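Local coordinates for protein AT27789p (Drosophila melanogaster, PDB 5UZN) that probably binds RNA, mRNA included, as the fly relative of hnRNP F/H, the chain being its third quasi-RNA recognition motif, at residues Y11-R16 with I79-D84; R16-T21 with G51-Y56. All coordinates share one frame; numbering follows the deposited sequence.

Contact 1: Y11-R16 with I79-D84; sequences YTIHMR and IELFYD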
loop_
_atom_site.group_PDB
_atom_site.type_symbol
_atom_site.label_atom_id
_atom_site.label_comp_id
_atom_site.label_asym_id
_atom_site.label_seq_id
_atom_site.Cartn_x
_atom_site.Cartn_y
_atom_site.Cartn_z
ATOM N N TYR A 11 1.839 -10.350 4.929
ATOM C CA TYR A 11 3.108 -9.629 4.902
ATOM C C TYR A 11 2.849 -8.192 4.462
ATOM O O TYR A 11 2.315 -7.953 3.370
ATOM C CB TYR A 11 4.099 -10.318 3.972
ATOM C CG TYR A 11 4.344 -11.753 4.374
ATOM C CD1 TYR A 11 3.480 -12.774 3.971
ATOM C CD2 TYR A 11 5.433 -12.088 5.167
ATOM C CE1 TYR A 11 3.698 -14.084 4.347
ATOM C CE2 TYR A 11 5.663 -13.410 5.552
ATOM C CZ TYR A 11 4.789 -14.401 5.136
ATOM O OH TYR A 11 5.002 -15.710 5.511
ATOM N N THR A 12 3.251 -7.243 5.296
ATOM C CA THR A 12 2.703 -5.893 5.264
ATOM C C THR A 12 3.696 -4.874 4.721
ATOM O O THR A 12 4.863 -4.841 5.140
ATOM C CB THR A 12 2.271 -5.495 6.665
ATOM O OG1 THR A 12 1.354 -6.478 7.123
ATOM C CG2 THR A 12 1.603 -4.131 6.652
ATOM N N ILE A 13 3.214 -4.024 3.820
ATOM C CA ILE A 13 3.945 -2.859 3.332
ATOM C C ILE A 13 3.169 -1.626 3.767
ATOM O O ILE A 13 2.018 -1.435 3.349
ATOM C CB ILE A 13 4.101 -2.886 1.811
ATOM C CG1 ILE A 13 4.941 -4.083 1.362
ATOM C CG2 ILE A 13 4.735 -1.592 1.321
ATOM C CD1 ILE A 13 5.167 -4.058 -0.144
ATOM N N HIS A 14 3.780 -0.817 4.631
ATOM C CA HIS A 14 3.196 0.434 5.080
ATOM C C HIS A 14 3.597 1.516 4.095
ATOM O O HIS A 14 4.718 1.517 3.590
ATOM C CB HIS A 14 3.663 0.780 6.504
ATOM C CG HIS A 14 3.080 2.055 7.024
ATOM N ND1 HIS A 14 1.723 2.230 7.201
ATOM C CD2 HIS A 14 3.662 3.234 7.363
ATOM C CE1 HIS A 14 1.493 3.461 7.637
ATOM N NE2 HIS A 14 2.650 4.090 7.741
ATOM N N MET A 15 2.654 2.398 3.766
ATOM C CA MET A 15 2.838 3.360 2.688
ATOM C C MET A 15 2.629 4.762 3.229
ATOM O O MET A 15 1.671 5.006 3.951
ATOM C CB MET A 15 1.868 3.087 1.518
ATOM C CG MET A 15 1.785 1.631 1.077
ATOM S SD MET A 15 0.447 1.282 -0.077
ATOM C CE MET A 15 1.116 2.060 -1.557
ATOM N N ARG A 16 3.523 5.682 2.896
ATOM C CA ARG A 16 3.323 7.082 3.232
ATOM C C ARG A 16 3.351 7.953 1.982
ATOM O O ARG A 16 3.922 7.576 0.952
ATOM C CB ARG A 16 4.374 7.560 4.236
ATOM C CG ARG A 16 4.320 6.788 5.544
ATOM C CD ARG A 16 5.348 7.286 6.536
ATOM N NE ARG A 16 4.864 8.430 7.284
ATOM C CZ ARG A 16 4.035 8.312 8.317
ATOM N NH1 ARG A 16 3.616 7.098 8.694
ATOM N NH2 ARG A 16 3.647 9.393 8.979
ATOM N N ILE A 79 5.568 7.745 -3.423
ATOM C CA ILE A 79 5.115 6.952 -2.279
ATOM C C ILE A 79 6.331 6.378 -1.562
ATOM O O ILE A 79 7.242 5.847 -2.207
ATOM C CB ILE A 79 4.185 5.819 -2.748
ATOM C CG1 ILE A 79 2.984 6.377 -3.530
ATOM C CG2 ILE A 79 3.792 4.914 -1.582
ATOM C CD1 ILE A 79 2.183 7.419 -2.765
ATOM N N GLU A 80 6.350 6.459 -0.231
ATOM C CA GLU A 80 7.376 5.780 0.557
ATOM C C GLU A 80 6.856 4.441 1.048
ATOM O O GLU A 80 5.804 4.391 1.698
ATOM C CB GLU A 80 7.779 6.604 1.771
ATOM C CG GLU A 80 8.564 7.848 1.518
ATOM C CD GLU A 80 9.008 8.415 2.835
ATOM O OE1 GLU A 80 10.129 8.068 3.262
ATOM O OE2 GLU A 80 8.201 9.138 3.473
ATOM N N LEU A 81 7.604 3.372 0.785
ATOM C CA LEU A 81 7.227 2.024 1.182
ATOM C C LEU A 81 8.097 1.571 2.349
ATOM O O LEU A 81 9.302 1.820 2.360
ATOM C CB LEU A 81 7.380 1.042 0.019
ATOM C CG LEU A 81 6.534 1.401 -1.203
ATOM C CD1 LEU A 81 6.686 0.317 -2.259
ATOM C CD2 LEU A 81 5.075 1.576 -0.790
ATOM N N PHE A 82 7.473 0.911 3.322
ATOM C CA PHE A 82 8.142 0.361 4.497
ATOM C C PHE A 82 7.644 -1.055 4.702
ATOM O O PHE A 82 6.439 -1.265 4.873
ATOM C CB PHE A 82 7.861 1.189 5.751
ATOM C CG PHE A 82 8.183 2.633 5.604
ATOM C CD1 PHE A 82 7.237 3.522 5.112
ATOM C CD2 PHE A 82 9.444 3.107 5.957
ATOM C CE1 PHE A 82 7.547 4.858 4.975
ATOM C CE2 PHE A 82 9.752 4.442 5.815
ATOM C CZ PHE A 82 8.801 5.312 5.335
ATOM N N TYR A 83 8.562 -2.018 4.678
ATOM C CA TYR A 83 8.201 -3.409 4.902
ATOM C C TYR A 83 8.060 -3.651 6.389
ATOM O O TYR A 83 9.060 -3.630 7.114
ATOM C CB TYR A 83 9.241 -4.348 4.310
ATOM C CG TYR A 83 8.842 -5.791 4.565
ATOM C CD1 TYR A 83 7.628 -6.260 4.117
ATOM C CD2 TYR A 83 9.656 -6.657 5.283
ATOM C CE1 TYR A 83 7.230 -7.553 4.349
ATOM C CE2 TYR A 83 9.268 -7.974 5.516
ATOM C CZ TYR A 83 8.055 -8.405 5.048
ATOM O OH TYR A 83 7.631 -9.690 5.253
ATOM N N ASP A 84 6.829 -3.876 6.855
ATOM C CA ASP A 84 6.588 -4.051 8.282
ATOM C C ASP A 84 6.530 -5.516 8.695
ATOM O O ASP A 84 6.239 -5.806 9.855
ATOM C CB ASP A 84 5.297 -3.335 8.695
ATOM C CG ASP A 84 5.459 -1.815 8.761
ATOM O OD1 ASP A 84 6.552 -1.285 8.436
ATOM O OD2 ASP A 84 4.483 -1.141 9.126
#

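Contact 2: R16-T21 with G51-Y56; sequences RGLPYT and GTADAY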
loop_
_atom_site.group_PDB
_atom_site.type_symbol
_atom_site.label_atom_id
_atom_site.label_comp_id
_atom_site.label_asym_id
_atom_site.label_seq_id
_atom_site.Cartn_x
_atom_site.Cartn_y
_atom_site.Cartn_z
ATOM N N ARG A 16 3.523 5.682 2.896
ATOM C CA ARG A 16 3.323 7.082 3.232
ATOM C C ARG A 16 3.351 7.953 1.982
ATOM O O ARG A 16 3.922 7.576 0.952
ATOM C CB ARG A 16 4.374 7.560 4.236
ATOM C CG ARG A 16 4.320 6.788 5.544
ATOM C CD ARG A 16 5.348 7.286 6.536
ATOM N NE ARG A 16 4.864 8.430 7.284
ATOM C CZ ARG A 16 4.035 8.312 8.317
ATOM N NH1 ARG A 16 3.616 7.098 8.694
ATOM N NH2 ARG A 16 3.647 9.393 8.979
ATOM N N GLY A 17 2.718 9.119 2.082
ATOM C CA GLY A 17 2.711 10.064 0.982
ATOM C C GLY A 17 1.592 9.904 -0.019
ATOM O O GLY A 17 1.682 10.472 -1.109
ATOM N N LEU A 18 0.546 9.147 0.302
ATOM C CA LEU A 18 -0.547 8.996 -0.652
ATOM C C LEU A 18 -1.270 10.327 -0.791
ATOM O O LEU A 18 -1.393 11.055 0.199
ATOM C CB LEU A 18 -1.565 7.943 -0.191
ATOM C CG LEU A 18 -1.350 6.464 -0.468
ATOM C CD1 LEU A 18 -0.159 5.964 0.311
ATOM C CD2 LEU A 18 -2.628 5.699 -0.112
ATOM N N PRO A 19 -1.776 10.655 -1.983
ATOM C CA PRO A 19 -2.694 11.793 -2.118
ATOM C C PRO A 19 -4.021 11.508 -1.424
ATOM O O PRO A 19 -4.462 10.368 -1.338
ATOM C CB PRO A 19 -2.899 11.915 -3.634
ATOM C CG PRO A 19 -1.933 10.960 -4.279
ATOM C CD PRO A 19 -1.552 9.946 -3.255
ATOM N N TYR A 20 -4.688 12.566 -0.965
ATOM C CA TYR A 20 -5.952 12.363 -0.269
ATOM C C TYR A 20 -7.075 11.945 -1.210
ATOM O O TYR A 20 -8.165 11.596 -0.737
ATOM C CB TYR A 20 -6.311 13.630 0.508
ATOM C CG TYR A 20 -5.258 14.050 1.535
ATOM C CD1 TYR A 20 -4.435 13.106 2.148
ATOM C CD2 TYR A 20 -5.088 15.387 1.888
ATOM C CE1 TYR A 20 -3.479 13.482 3.081
ATOM C CE2 TYR A 20 -4.134 15.771 2.830
ATOM C CZ TYR A 20 -3.331 14.808 3.417
ATOM O OH TYR A 20 -2.375 15.173 4.345
ATOM N N THR A 21 -6.835 11.939 -2.524
ATOM C CA THR A 21 -7.779 11.379 -3.481
ATOM C C THR A 21 -7.469 9.935 -3.862
ATOM O O THR A 21 -8.155 9.380 -4.715
ATOM C CB THR A 21 -7.831 12.225 -4.766
ATOM O OG1 THR A 21 -6.503 12.512 -5.214
ATOM C CG2 THR A 21 -8.565 13.516 -4.527
ATOM N N GLY A 51 -3.306 10.173 4.385
ATOM C CA GLY A 51 -2.130 10.106 3.539
ATOM C C GLY A 51 -1.291 8.849 3.681
ATOM O O GLY A 51 -0.202 8.788 3.106
ATOM N N THR A 52 -1.738 7.849 4.444
ATOM C CA THR A 52 -0.997 6.604 4.586
ATOM C C THR A 52 -1.941 5.427 4.423
ATOM O O THR A 52 -3.165 5.570 4.426
ATOM C CB THR A 52 -0.291 6.494 5.946
ATOM O OG1 THR A 52 -1.265 6.227 6.970
ATOM C CG2 THR A 52 0.461 7.762 6.261
ATOM N N ALA A 53 -1.349 4.239 4.309
ATOM C CA ALA A 53 -2.116 3.049 4.024
ATOM C C ALA A 53 -1.269 1.838 4.350
ATOM O O ALA A 53 -0.042 1.930 4.465
ATOM C CB ALA A 53 -2.536 2.986 2.544
ATOM N N ASP A 54 -1.938 0.687 4.440
ATOM C CA ASP A 54 -1.286 -0.620 4.506
ATOM C C ASP A 54 -1.732 -1.499 3.352
ATOM O O ASP A 54 -2.916 -1.522 3.004
ATOM C CB ASP A 54 -1.607 -1.353 5.800
ATOM C CG ASP A 54 -0.892 -0.775 6.982
ATOM O OD1 ASP A 54 0.256 -0.304 6.809
ATOM O OD2 ASP A 54 -1.484 -0.788 8.086
ATOM N N ALA A 55 -0.785 -2.237 2.776
ATOM C CA ALA A 55 -1.068 -3.252 1.769
ATOM C C ALA A 55 -0.605 -4.583 2.334
ATOM O O ALA A 55 0.538 -4.691 2.798
ATOM C CB ALA A 55 -0.381 -2.949 0.422
ATOM N N TYR A 56 -1.508 -5.573 2.317
ATOM C CA TYR A 56 -1.320 -6.894 2.926
ATOM C C TYR A 56 -1.199 -7.932 1.822
ATOM O O TYR A 56 -2.150 -8.149 1.067
ATOM C CB TYR A 56 -2.485 -7.254 3.858
ATOM C CG TYR A 56 -2.606 -6.326 5.047
ATOM C CD1 TYR A 56 -1.788 -6.496 6.147
ATOM C CD2 TYR A 56 -3.530 -5.278 5.071
ATOM C CE1 TYR A 56 -1.860 -5.665 7.239
ATOM C CE2 TYR A 56 -3.610 -4.428 6.184
ATOM C CZ TYR A 56 -2.771 -4.640 7.263
ATOM O OH TYR A 56 -2.797 -3.841 8.387
HETATM O O HOH W 1 0.398 12.076 2.111
#

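Contact 1: Y11-R16 with I79-D84
His14 and Phe82 are joined by two backbone hydrogen bonds, His14 N to Phe82 O at 2.7 Å and Phe82 N to His14 O at 2.8 Å. Arg16 and Glu80 form the next antiparallel hydrogen-bonded pair, and Asp84 N reaches Thr12 O at 2.8 Å. Between these pairs come CA-H...O contacts such as Met15 CA to Glu80 O.

The apolar side chains gather on the helix-facing side. Leu81 CD2 sits 3.8 Å from both Met15 CG and Ile13 CG2, while Met15, bent at its CG-SD bond (chi3 73°), brings CE to 3.9 Å from Ile79 CG2. Helix 24-31 closes over Met15. Tyr83 has CG anti to its backbone N (chi1 180°), and its side chain runs beside that of Tyr11, with Tyr83 OH meeting the ring edge of Tyr11 at CD2, 3.3 Å away. The Tyr83 side chain also packs on Ser63 and Gln64 of helix 60-68. An alanine in place of Tyr83 would probably open a gap beside these two residues and take the hydroxyl from the edge of the Tyr11 ring.

On the other face the groups are polar and aromatic. Arg16 CD lies 3.6 Å from Phe82 CE1, the guanidinium and ring planes 72° apart. Arg16 NH1 also makes a weak bond in the plane of the His14 ring, to NE2. The ND1 of that ring is bonded to Asp54, and Asp84 OD2 comes up to His14 CB.

This two-sided chemistry belongs to the RRM fold: strands 11-16 and 80-86 put a greasy face against the helices and a polar, aromatic face outward, the side with which canonical RRMs meet RNA, though in a quasi-RRM it need not be the RNA site.

Contact 2: R16-T21 with G51-Y56
Gly51 O is the polar atom on which this contact turns. Leu18 N donates to it at 2.9 Å, from above the carbonyl plane (38° out of it), and Gly17 N stands 3.1 Å away from the same Gly51 O. A water adds a weak bond to Gly51 O while donating a shorter one, 2.8 Å, to Leu18 O, so it spans the two carbonyls. Gly17 and Gly51 both have positive phi, at backbone angles where a CB would be jammed against the preceding carbonyl oxygen, which by itself calls for glycine at both places; at Gly51 the chain turns a corner.

Leu18 supplies the apolar part. Its CD2 touches Ala53 CB at 3.8 Å, a methyl-to-methyl contact facing the core. In the modelled conformer of Tyr20, one of two, the ring edge lies beside Gly51, with CE1 nearest its N; given the second conformer, this is a tentative contact.

At the outer end Thr52 runs beside Arg16, pointing the same way. With CG2 anti to the carbonyl carbon (chi1 74° for OG1), the methyl stands 4.0 Å above the guanidinium plane, toward its rim, while OG1 bonds to Asn42 and Ser50.

The 16-21 segment leads from strand 11-16 to helix 24-31. In the qRRMs of hnRNP F this kind of loop helps hold G-rich RNA, and a similar role here is possible. Leu18 is wedged among Val27 of that helix, Ile41 of strand 38-43, and the loop residues Met74 and Ile79, while strand 52-57 runs on between strands 38-43 and 11-16.

How the contacts relate
Both contacts use strand 11-16 or its continuation, and Arg16 belongs to each. Contact 1 pairs that strand with the edge strand 80-86, whereas contact 2 brings the loop after it against the start of strand 52-57, its other neighbour in the sheet. Met15 N to Ala53 O and Ile13 N to Ala55 O, probable hydrogen bonds, stitch the two together. Contact 1 buries more surface and is regular, with buried Ile13 and Met15 on one face and exposed Phe82 and Arg16 on the other. Contact 2 is smaller and irregular, resting mainly on backbone polar atoms at a loop, with buried Leu18 and Ala53 on its core side.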